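Local coordinates for extracellular sialidase/neuraminidase, putative (Aspergillus fumigatus, PDB 2XZI), which acts as a KDNase, a sialidase-family glycoside hydrolase that probably releases terminal deaminoneuraminic acid (KDN) from glycoconjugates, at residues A[272-276]-A[296-302]; A[226-231]-A[242-246]; A[332-338]-A[352-358]. All coordinates share one frame; numbering follows the deposited sequence.

Interaction 1 (A[272-276]-A[296-302]); sequences PDPAC and SASGTSR. With KDM (deamino-alpha-neuraminic acid), chain D; KDM (deamino-alpha-neuraminic acid), chain C.
P274 packs its ring against segment 296-302, in the loop that joins two strands of one blade of the sialidase β-propeller, while R302, late in that loop, reaches across C276 into the ligand pocket. The tight part lies round the proline. Its CG is 3.3 Å from S301 O, and S298 O sits against the D273-P274 peptide, 2.9 Å from both D273 C and P274 N; the proline nitrogen has no hydrogen to give. P272 CG rests on the A297 backbone, 3.8 Å from A297 C, with A297 CB farther off. The loop is cross-linked from within: S296 OG donates to S301 O, and S298 OG receives the backbone N-H groups of T300 and S301, as in ST turns and motifs. The fit slackens at G299 and T300; T300, exposed to solvent, directs its side chain away from 272-276. The extended chain of R302 ends in a guanidinium group flanked on opposite faces, near the rim, by C276 SG (anti to its backbone N, chi1 -176°) and by O8 of the chain D KDM. At its edge, NH2 donates to a lone pair of A275 O at 3.1 Å. The two terminal nitrogens also take the carboxylate of the chain C KDM, NH1 meeting O1A and NH2 meeting O1B. R302 N donates almost straight (175°) to O1B of the chain D KDM at 2.8 Å.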
loop_
_atom_site.group_PDB
_atom_site.type_symbol
_atom_site.label_atom_id
_atom_site.label_comp_id
_atom_site.label_asym_id
_atom_site.label_seq_id
_atom_site.Cartn_x
_atom_site.Cartn_y
_atom_site.Cartn_z
ATOM N N PRO A 272 14.676 7.455 -8.663
ATOM C CA PRO A 272 15.380 6.193 -8.452
ATOM C C PRO A 272 14.556 5.253 -7.562
ATOM O O PRO A 272 13.805 5.708 -6.696
ATOM C CB PRO A 272 16.683 6.641 -7.770
ATOM C CG PRO A 272 16.344 7.942 -7.121
ATOM C CD PRO A 272 15.411 8.597 -8.094
ATOM N N ASP A 273 14.671 3.956 -7.825
ATOM C CA ASP A 273 13.917 2.953 -7.083
ATOM C C ASP A 273 14.719 1.654 -7.121
ATOM O O ASP A 273 15.326 1.347 -8.152
ATOM C CB ASP A 273 12.549 2.755 -7.738
ATOM C CG ASP A 273 11.677 1.780 -6.968
ATOM O OD1 ASP A 273 11.785 0.559 -7.198
ATOM O OD2 ASP A 273 10.895 2.245 -6.098
ATOM N N PRO A 274 14.724 0.875 -6.026
ATOM C CA PRO A 274 15.544 -0.344 -5.956
ATOM C C PRO A 274 14.755 -1.603 -6.318
ATOM O O PRO A 274 15.116 -2.681 -5.891
ATOM C CB PRO A 274 15.970 -0.368 -4.481
ATOM C CG PRO A 274 14.707 0.153 -3.764
ATOM C CD PRO A 274 14.145 1.215 -4.707
ATOM N N ALA A 275 13.713 -1.444 -7.134
ATOM C CA ALA A 275 12.747 -2.511 -7.412
ATOM C C ALA A 275 11.987 -2.843 -6.118
ATOM O O ALA A 275 12.167 -3.899 -5.493
ATOM C CB ALA A 275 13.434 -3.762 -8.020
ATOM N N CYS A 276 11.146 -1.894 -5.712
ATOM C CA CYS A 276 10.343 -2.008 -4.500
ATOM C C CYS A 276 9.027 -1.260 -4.763
ATOM O O CYS A 276 8.954 -0.423 -5.643
ATOM C CB CYS A 276 11.097 -1.408 -3.294
ATOM S SG CYS A 276 10.297 -1.576 -1.684
ATOM N N SER A 296 11.662 4.341 -1.695
ATOM C CA SER A 296 13.068 4.416 -1.329
ATOM C C SER A 296 13.842 5.006 -2.500
ATOM O O SER A 296 13.954 4.385 -3.561
ATOM C CB SER A 296 13.628 3.052 -0.970
ATOM O OG SER A 296 14.968 3.225 -0.514
ATOM N N ALA A 297 14.379 6.204 -2.292
ATOM C CA ALA A 297 15.036 6.997 -3.339
ATOM C C ALA A 297 16.476 6.544 -3.561
ATOM O O ALA A 297 17.444 7.282 -3.301
ATOM C CB ALA A 297 14.987 8.462 -2.968
ATOM N N SER A 298 16.600 5.318 -4.052
ATOM C CA SER A 298 17.888 4.675 -4.240
ATOM C C SER A 298 17.727 3.642 -5.312
ATOM O O SER A 298 16.681 2.988 -5.417
ATOM C CB SER A 298 18.323 3.975 -2.950
ATOM O OG SER A 298 19.466 3.158 -3.166
ATOM N N GLY A 299 18.786 3.459 -6.092
ATOM C CA GLY A 299 18.815 2.414 -7.098
ATOM C C GLY A 299 19.148 1.047 -6.522
ATOM O O GLY A 299 19.040 0.048 -7.221
ATOM N N THR A 300 19.557 0.989 -5.256
ATOM C CA THR A 300 20.025 -0.269 -4.662
ATOM C C THR A 300 19.414 -0.663 -3.307
ATOM O O THR A 300 19.285 -1.856 -3.007
ATOM C CB THR A 300 21.570 -0.275 -4.498
ATOM O OG1 THR A 300 21.984 0.869 -3.742
ATOM C CG2 THR A 300 22.257 -0.288 -5.856
ATOM N N SER A 301 19.059 0.331 -2.498
ATOM C CA SER A 301 18.668 0.101 -1.108
ATOM C C SER A 301 17.204 0.452 -0.874
ATOM O O SER A 301 16.691 1.402 -1.465
ATOM C CB SER A 301 19.528 0.959 -0.181
ATOM O OG SER A 301 19.127 0.816 1.173
ATOM N N ARG A 302 16.554 -0.313 -0.004
ATOM C CA ARG A 302 15.202 0.028 0.451
ATOM C C ARG A 302 15.215 0.997 1.624
ATOM O O ARG A 302 14.162 1.409 2.093
ATOM C CB ARG A 302 14.386 -1.230 0.792
ATOM C CG ARG A 302 14.012 -2.019 -0.466
ATOM C CD ARG A 302 13.172 -3.236 -0.185
ATOM N NE ARG A 302 12.812 -3.864 -1.455
ATOM C CZ ARG A 302 11.905 -4.823 -1.611
ATOM N NH1 ARG A 302 11.208 -5.293 -0.569
ATOM N NH2 ARG A 302 11.664 -5.308 -2.823
HETATM C C2 KDM D . 17.960 -4.713 2.163
HETATM C C1 KDM D . 17.408 -3.813 1.033
HETATM C C3 KDM D . 17.862 -4.012 3.538
HETATM C C4 KDM D . 16.397 -3.910 4.013
HETATM C C5 KDM D . 15.682 -5.269 3.922
HETATM C C6 KDM D . 15.835 -5.877 2.510
HETATM C C7 KDM D . 15.239 -7.267 2.198
HETATM C C8 KDM D . 15.488 -7.637 0.712
HETATM C C9 KDM D . 14.996 -9.046 0.307
HETATM O O5 KDM D . 14.288 -5.116 4.236
HETATM O O1A KDM D . 16.736 -4.371 0.131
HETATM O O1B KDM D . 17.666 -2.588 1.092
HETATM O O4 KDM D . 16.387 -3.431 5.362
HETATM O O6 KDM D . 17.264 -5.981 2.215
HETATM O O7 KDM D . 15.830 -8.259 3.052
HETATM O O8 KDM D . 14.889 -6.657 -0.146
HETATM O O9 KDM D . 13.841 -9.442 1.058
HETATM O O2 KDM D . 19.341 -5.008 1.903
HETATM C C2 KDM C . 8.081 -8.808 -2.546
HETATM C C1 KDM C . 9.173 -7.795 -2.224
HETATM C C3 KDM C . 6.946 -8.729 -1.508
HETATM C C4 KDM C . 5.564 -9.173 -2.069
HETATM C C5 KDM C . 5.628 -9.947 -3.393
HETATM C C6 KDM C . 6.395 -9.101 -4.439
HETATM C C7 KDM C . 6.722 -9.877 -5.724
HETATM C C8 KDM C . 7.315 -8.935 -6.787
HETATM C C9 KDM C . 7.689 -9.702 -8.045
HETATM O O5 KDM C . 4.300 -10.304 -3.853
HETATM O O1A KDM C . 9.272 -7.378 -1.046
HETATM O O1B KDM C . 9.909 -7.471 -3.186
HETATM O O4 KDM C . 4.939 -9.999 -1.086
HETATM O O6 KDM C . 7.654 -8.555 -3.920
HETATM O O7 KDM C . 7.663 -10.909 -5.417
HETATM O O8 KDM C . 6.364 -7.928 -7.161
HETATM O O9 KDM C . 6.472 -10.198 -8.626
HETATM O O2 KDM C . 8.734 -10.081 -2.472
HETATM O O HOH W 1 10.573 1.950 -3.275
HETATM O O HOH W 2 14.834 -4.012 -3.496
#

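Interaction 2 (A[226-231]-A[242-246]); sequences AGAEGT and RNDRP. With KDM (deamino-alpha-neuraminic acid), chain C.
A salt bridge between E229 and R245 sits at the ligand end of a buried antiparallel β-hairpin, strands 230-234 and 240-244 of one propeller blade. The two side chains run alongside each other in the same direction, and R245 NH1 reaches E229 OE1 at 2.9 Å from above the carboxylate plane; the carboxylate and guanidinium planes stand 75° apart. At the backbone, R245 N donates to E229 O. Further along, T231 OG1 uses a lone pair of N243 O, 2.7 Å away, and N243 N returns a bond to T231 O. R242, folded back by bends at chi2 and chi3, grips D244 side-on, NE to OD1 and NH2 to OD2, while G227 N takes the anti lone pair of OD2 at 2.7 Å. Without a side chain, G230 lets its CA come within 3.2 Å of D244 OD1. R245 continues into the pocket, where NH2 donates to O1B of the chain C KDM at 2.9 Å. E229 OE2 is hydrogen-bonded to the hydroxyl of Y338, consistent with the tyrosine-glutamate pair of sialidase active sites. One glutamate thus contacts both that tyrosine and an arginine that binds the KDM carboxylate, and is probably placed to orient both.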
loop_
_atom_site.group_PDB
_atom_site.type_symbol
_atom_site.label_atom_id
_atom_site.label_comp_id
_atom_site.label_asym_id
_atom_site.label_seq_id
_atom_site.Cartn_x
_atom_site.Cartn_y
_atom_site.Cartn_z
ATOM N N ALA A 226 2.904 -2.195 -18.212
ATOM C CA ALA A 226 2.718 -1.958 -16.773
ATOM C C ALA A 226 3.469 -2.983 -15.950
ATOM O O ALA A 226 3.746 -4.093 -16.407
ATOM C CB ALA A 226 1.234 -1.947 -16.395
ATOM N N GLY A 227 3.799 -2.607 -14.724
ATOM C CA GLY A 227 4.420 -3.536 -13.793
ATOM C C GLY A 227 3.447 -4.444 -13.062
ATOM O O GLY A 227 2.223 -4.397 -13.283
ATOM N N ALA A 228 4.005 -5.291 -12.206
ATOM C CA ALA A 228 3.215 -6.130 -11.319
ATOM C C ALA A 228 2.640 -5.315 -10.158
ATOM O O ALA A 228 1.506 -5.549 -9.764
ATOM C CB ALA A 228 4.059 -7.290 -10.797
ATOM N N GLU A 229 3.427 -4.390 -9.603
ATOM C CA GLU A 229 3.005 -3.582 -8.453
ATOM C C GLU A 229 2.906 -2.127 -8.854
ATOM O O GLU A 229 3.914 -1.427 -8.965
ATOM C CB GLU A 229 3.968 -3.740 -7.270
ATOM C CG GLU A 229 3.930 -5.095 -6.599
ATOM C CD GLU A 229 4.873 -5.219 -5.411
ATOM O OE1 GLU A 229 5.774 -4.351 -5.240
ATOM O OE2 GLU A 229 4.658 -6.170 -4.625
ATOM N N GLY A 230 1.682 -1.689 -9.117
ATOM C CA GLY A 230 1.434 -0.346 -9.586
ATOM C C GLY A 230 0.804 0.580 -8.575
ATOM O O GLY A 230 0.203 0.133 -7.591
ATOM N N THR A 231 0.971 1.871 -8.835
ATOM C CA THR A 231 0.299 2.961 -8.121
ATOM C C THR A 231 -0.434 3.810 -9.147
ATOM O O THR A 231 -0.036 3.865 -10.310
ATOM C CB THR A 231 1.253 3.873 -7.288
ATOM O OG1 THR A 231 1.956 4.806 -8.134
ATOM C CG2 THR A 231 2.256 3.057 -6.473
ATOM N N ARG A 242 0.089 6.335 -13.894
ATOM C CA ARG A 242 0.580 5.104 -13.283
ATOM C C ARG A 242 2.053 5.277 -12.959
ATOM O O ARG A 242 2.829 5.778 -13.786
ATOM C CB ARG A 242 0.422 3.882 -14.199
ATOM C CG ARG A 242 -0.962 3.242 -14.241
ATOM C CD ARG A 242 -1.255 2.285 -13.050
ATOM N NE ARG A 242 -0.387 1.100 -12.969
ATOM C CZ ARG A 242 -0.801 -0.173 -12.941
ATOM N NH1 ARG A 242 -2.091 -0.478 -12.992
ATOM N NH2 ARG A 242 0.090 -1.161 -12.858
ATOM N N ASN A 243 2.441 4.883 -11.753
ATOM C CA ASN A 243 3.835 4.932 -11.328
ATOM C C ASN A 243 4.140 3.582 -10.691
ATOM O O ASN A 243 3.700 3.275 -9.575
ATOM C CB ASN A 243 4.043 6.126 -10.382
ATOM C CG ASN A 243 5.469 6.256 -9.889
ATOM O OD1 ASN A 243 6.095 5.264 -9.519
ATOM N ND2 ASN A 243 5.980 7.483 -9.852
ATOM N N ASP A 244 4.836 2.738 -11.447
ATOM C CA ASP A 244 4.975 1.331 -11.115
ATOM C C ASP A 244 6.388 0.989 -10.670
ATOM O O ASP A 244 7.373 1.639 -11.071
ATOM C CB ASP A 244 4.639 0.475 -12.345
ATOM C CG ASP A 244 3.147 0.443 -12.670
ATOM O OD1 ASP A 244 2.389 1.284 -12.147
ATOM O OD2 ASP A 244 2.731 -0.416 -13.471
ATOM N N ARG A 245 6.481 -0.076 -9.884
ATOM C CA ARG A 245 7.746 -0.708 -9.549
ATOM C C ARG A 245 8.378 -1.308 -10.804
ATOM O O ARG A 245 7.707 -2.033 -11.554
ATOM C CB ARG A 245 7.464 -1.819 -8.538
ATOM C CG ARG A 245 8.651 -2.720 -8.223
ATOM C CD ARG A 245 8.231 -3.769 -7.226
ATOM N NE ARG A 245 9.257 -4.790 -7.022
ATOM C CZ ARG A 245 9.283 -5.622 -5.982
ATOM N NH1 ARG A 245 8.390 -5.511 -4.994
ATOM N NH2 ARG A 245 10.251 -6.528 -5.900
ATOM N N PRO A 246 9.671 -1.018 -11.034
ATOM C CA PRO A 246 10.335 -1.606 -12.201
ATOM C C PRO A 246 10.628 -3.100 -12.005
ATOM O O PRO A 246 10.752 -3.568 -10.865
ATOM C CB PRO A 246 11.651 -0.827 -12.263
ATOM C CG PRO A 246 11.950 -0.490 -10.813
ATOM C CD PRO A 246 10.573 -0.135 -10.262
HETATM C C2 KDM C . 8.081 -8.808 -2.546
HETATM C C1 KDM C . 9.173 -7.795 -2.224
HETATM C C3 KDM C . 6.946 -8.729 -1.508
HETATM C C4 KDM C . 5.564 -9.173 -2.069
HETATM C C5 KDM C . 5.628 -9.947 -3.393
HETATM C C6 KDM C . 6.395 -9.101 -4.439
HETATM C C7 KDM C . 6.722 -9.877 -5.724
HETATM C C8 KDM C . 7.315 -8.935 -6.787
HETATM C C9 KDM C . 7.689 -9.702 -8.045
HETATM O O5 KDM C . 4.300 -10.304 -3.853
HETATM O O1A KDM C . 9.272 -7.378 -1.046
HETATM O O1B KDM C . 9.909 -7.471 -3.186
HETATM O O4 KDM C . 4.939 -9.999 -1.086
HETATM O O6 KDM C . 7.654 -8.555 -3.920
HETATM O O7 KDM C . 7.663 -10.909 -5.417
HETATM O O8 KDM C . 6.364 -7.928 -7.161
HETATM O O9 KDM C . 6.472 -10.198 -8.626
HETATM O O2 KDM C . 8.734 -10.081 -2.472
HETATM O O HOH W 3 6.273 -4.313 -10.649
#

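Interaction 3 (A[332-338]-A[352-358]); sequences AGHEGGY and LVESDFF. With KDM (deamino-alpha-neuraminic acid), chain C; KDM (deamino-alpha-neuraminic acid), chain D.
E354 and Y338 are joined twice: Y338 N donates to E354 OE1 at 2.9 Å, meeting it from above the carboxylate plane, and E354 N donates to Y338 O nearly straight (173°). The other oxygen of E354 is taken by R39 and I40 N, so this buried carboxylate connects the backbone of Y338 with a pocket arginine. Beyond the corner at G337 the chains pair as the antiparallel β-hairpin 334-343/349-356 of one propeller blade, with G336 N bound to E354 O at 2.8 Å and H334 and D356 exchanging two backbone bonds. The hairpin places Y338 in the pocket of the chain C KDM and D356 in that of the chain D KDM. D356 CG, anti to the backbone N (chi1 -173°), carries OD2 to O5 of the chain D KDM, 2.7 Å away; R368 forms a salt bridge with the same oxygen. D356 OD1 accepts from F358 N, an Asx turn. G333 CA sits over one face of the F357 ring, 4.0 Å from its centroid, in a CH-pi contact. E335 crosses V353 at about a right angle, CG to CG1 3.7 Å, and ends in a salt bridge with R373. In the four-stranded sheet, strand 334-343 forms one edge, followed by 349-356 and 368-375, with 12-18 at the other edge; L352 packs on P41 and V43 of strand 37-45.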
loop_
_atom_site.group_PDB
_atom_site.type_symbol
_atom_site.label_atom_id
_atom_site.label_comp_id
_atom_site.label_asym_id
_atom_site.label_seq_id
_atom_site.Cartn_x
_atom_site.Cartn_y
_atom_site.Cartn_z
ATOM N N ALA A 332 12.390 -0.031 16.386
ATOM C CA ALA A 332 11.502 -0.723 15.462
ATOM C C ALA A 332 12.242 -1.191 14.212
ATOM O O ALA A 332 11.630 -1.454 13.176
ATOM C CB ALA A 332 10.325 0.163 15.099
ATOM N N GLY A 333 13.558 -1.319 14.324
ATOM C CA GLY A 333 14.376 -1.843 13.252
ATOM C C GLY A 333 14.782 -0.765 12.277
ATOM O O GLY A 333 14.661 0.428 12.565
ATOM N N HIS A 334 15.268 -1.203 11.123
ATOM C CA HIS A 334 15.708 -0.297 10.077
ATOM C C HIS A 334 14.541 0.036 9.165
ATOM O O HIS A 334 14.061 -0.838 8.448
ATOM C CB HIS A 334 16.828 -0.951 9.259
ATOM C CG HIS A 334 18.029 -1.321 10.070
ATOM N ND1 HIS A 334 18.900 -0.379 10.573
ATOM C CD2 HIS A 334 18.511 -2.526 10.455
ATOM C CE1 HIS A 334 19.862 -0.987 11.245
ATOM N NE2 HIS A 334 19.652 -2.291 11.188
ATOM N N GLU A 335 14.124 1.299 9.174
ATOM C CA GLU A 335 13.008 1.745 8.331
ATOM C C GLU A 335 13.353 1.681 6.853
ATOM O O GLU A 335 14.427 2.118 6.411
ATOM C CB GLU A 335 12.577 3.164 8.707
ATOM C CG GLU A 335 11.349 3.653 7.933
ATOM C CD GLU A 335 10.874 5.009 8.390
ATOM O OE1 GLU A 335 11.728 5.833 8.793
ATOM O OE2 GLU A 335 9.650 5.261 8.332
ATOM N N GLY A 336 12.423 1.139 6.086
ATOM C CA GLY A 336 12.515 1.174 4.650
ATOM C C GLY A 336 11.861 -0.016 4.009
ATOM O O GLY A 336 12.047 -1.145 4.441
ATOM N N GLY A 337 11.094 0.252 2.967
ATOM C CA GLY A 337 10.443 -0.789 2.184
ATOM C C GLY A 337 9.156 -0.240 1.599
ATOM O O GLY A 337 9.091 0.939 1.193
ATOM N N TYR A 338 8.126 -1.091 1.581
ATOM C CA TYR A 338 6.798 -0.703 1.063
ATOM C C TYR A 338 6.170 0.388 1.925
ATOM O O TYR A 338 6.465 0.506 3.122
ATOM C CB TYR A 338 5.842 -1.899 1.061
ATOM C CG TYR A 338 6.069 -2.964 0.008
ATOM C CD1 TYR A 338 7.355 -3.394 -0.361
ATOM C CD2 TYR A 338 4.969 -3.589 -0.585
ATOM C CE1 TYR A 338 7.520 -4.415 -1.328
ATOM C CE2 TYR A 338 5.127 -4.568 -1.535
ATOM C CZ TYR A 338 6.399 -4.976 -1.908
ATOM O OH TYR A 338 6.546 -5.983 -2.847
ATOM N N LEU A 352 2.197 4.801 6.274
ATOM C CA LEU A 352 2.696 3.541 6.810
ATOM C C LEU A 352 3.953 3.187 6.061
ATOM O O LEU A 352 3.994 3.310 4.841
ATOM C CB LEU A 352 1.661 2.427 6.632
ATOM C CG LEU A 352 0.395 2.516 7.459
ATOM C CD1 LEU A 352 -0.562 1.422 7.055
ATOM C CD2 LEU A 352 0.678 2.450 8.987
ATOM N N VAL A 353 4.974 2.737 6.793
ATOM C CA VAL A 353 6.273 2.410 6.198
ATOM C C VAL A 353 6.823 1.142 6.853
ATOM O O VAL A 353 6.880 1.041 8.090
ATOM C CB VAL A 353 7.317 3.563 6.368
ATOM C CG1 VAL A 353 8.559 3.295 5.508
ATOM C CG2 VAL A 353 6.716 4.933 6.020
ATOM N N GLU A 354 7.215 0.180 6.022
ATOM C CA GLU A 354 7.884 -1.021 6.498
ATOM C C GLU A 354 9.216 -0.734 7.176
ATOM O O GLU A 354 9.906 0.239 6.845
ATOM C CB GLU A 354 8.146 -1.978 5.334
ATOM C CG GLU A 354 6.893 -2.565 4.734
ATOM C CD GLU A 354 7.212 -3.669 3.707
ATOM O OE1 GLU A 354 8.254 -3.577 3.025
ATOM O OE2 GLU A 354 6.419 -4.617 3.570
ATOM N N SER A 355 9.550 -1.609 8.122
ATOM C CA SER A 355 10.829 -1.589 8.821
ATOM C C SER A 355 11.315 -3.026 9.020
ATOM O O SER A 355 10.512 -3.925 9.108
ATOM C CB SER A 355 10.647 -0.901 10.167
ATOM O OG SER A 355 11.891 -0.574 10.746
ATOM N N ASP A 356 12.625 -3.211 9.133
ATOM C CA ASP A 356 13.224 -4.548 9.153
ATOM C C ASP A 356 14.299 -4.588 10.202
ATOM O O ASP A 356 15.257 -3.823 10.145
ATOM C CB ASP A 356 13.824 -4.830 7.765
ATOM C CG ASP A 356 14.328 -6.269 7.587
ATOM O OD1 ASP A 356 14.482 -7.035 8.560
ATOM O OD2 ASP A 356 14.598 -6.630 6.432
ATOM N N PHE A 357 14.119 -5.466 11.183
ATOM C CA PHE A 357 15.119 -5.596 12.238
ATOM C C PHE A 357 16.428 -6.184 11.719
ATOM O O PHE A 357 17.491 -5.899 12.282
ATOM C CB PHE A 357 14.578 -6.422 13.388
ATOM C CG PHE A 357 13.669 -5.661 14.311
ATOM C CD1 PHE A 357 12.302 -5.571 14.056
ATOM C CD2 PHE A 357 14.179 -5.016 15.442
ATOM C CE1 PHE A 357 11.452 -4.863 14.909
ATOM C CE2 PHE A 357 13.340 -4.303 16.297
ATOM C CZ PHE A 357 11.967 -4.227 16.032
ATOM N N PHE A 358 16.341 -6.980 10.656
ATOM C CA PHE A 358 17.515 -7.506 9.951
ATOM C C PHE A 358 18.365 -8.430 10.846
ATOM O O PHE A 358 19.561 -8.616 10.622
ATOM C CB PHE A 358 18.346 -6.355 9.369
ATOM C CG PHE A 358 19.075 -6.712 8.112
ATOM C CD1 PHE A 358 18.374 -6.973 6.938
ATOM C CD2 PHE A 358 20.465 -6.768 8.085
ATOM C CE1 PHE A 358 19.045 -7.297 5.758
ATOM C CE2 PHE A 358 21.145 -7.091 6.911
ATOM C CZ PHE A 358 20.432 -7.352 5.745
HETATM C C2 KDM C . 8.081 -8.808 -2.546
HETATM C C1 KDM C . 9.173 -7.795 -2.224
HETATM C C3 KDM C . 6.946 -8.729 -1.508
HETATM C C4 KDM C . 5.564 -9.173 -2.069
HETATM C C5 KDM C . 5.628 -9.947 -3.393
HETATM C C6 KDM C . 6.395 -9.101 -4.439
HETATM C C7 KDM C . 6.722 -9.877 -5.724
HETATM C C8 KDM C . 7.315 -8.935 -6.787
HETATM C C9 KDM C . 7.689 -9.702 -8.045
HETATM O O5 KDM C . 4.300 -10.304 -3.853
HETATM O O1A KDM C . 9.272 -7.378 -1.046
HETATM O O1B KDM C . 9.909 -7.471 -3.186
HETATM O O4 KDM C . 4.939 -9.999 -1.086
HETATM O O6 KDM C . 7.654 -8.555 -3.920
HETATM O O7 KDM C . 7.663 -10.909 -5.417
HETATM O O8 KDM C . 6.364 -7.928 -7.161
HETATM O O9 KDM C . 6.472 -10.198 -8.626
HETATM O O2 KDM C . 8.734 -10.081 -2.472
HETATM C C2 KDM D . 17.960 -4.713 2.163
HETATM C C1 KDM D . 17.408 -3.813 1.033
HETATM C C3 KDM D . 17.862 -4.012 3.538
HETATM C C4 KDM D . 16.397 -3.910 4.013
HETATM C C5 KDM D . 15.682 -5.269 3.922
HETATM C C6 KDM D . 15.835 -5.877 2.510
HETATM C C7 KDM D . 15.239 -7.267 2.198
HETATM C C8 KDM D . 15.488 -7.637 0.712
HETATM C C9 KDM D . 14.996 -9.046 0.307
HETATM O O5 KDM D . 14.288 -5.116 4.236
HETATM O O1A KDM D . 16.736 -4.371 0.131
HETATM O O1B KDM D . 17.666 -2.588 1.092
HETATM O O4 KDM D . 16.387 -3.431 5.362
HETATM O O6 KDM D . 17.264 -5.981 2.215
HETATM O O7 KDM D . 15.830 -8.259 3.052
HETATM O O8 KDM D . 14.889 -6.657 -0.146
HETATM O O9 KDM D . 13.841 -9.442 1.058
HETATM O O2 KDM D . 19.341 -5.008 1.903
#

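Along the chain interaction 2 comes first, then interaction 1, then interaction 3, none nested in another. The centre of interaction 1 lies about 14 Å from those of the other two, which are about 21 Å apart. Interactions 1 and 2 share a sheet, since strand 272-273 pairs with 250-258 beside the hairpin of interaction 2; segment 296-302 lies in the loop joining strands 290-294 and 305-310 of the next sheet, and interaction 3 in the one that strand 12-18 completes. These contacts supply part of the pocket: R245 and R302 converge on one KDM carboxylate, interactions 2 and 3 meet at that ligand, and interactions 1 and 3 both contribute to binding the second KDM.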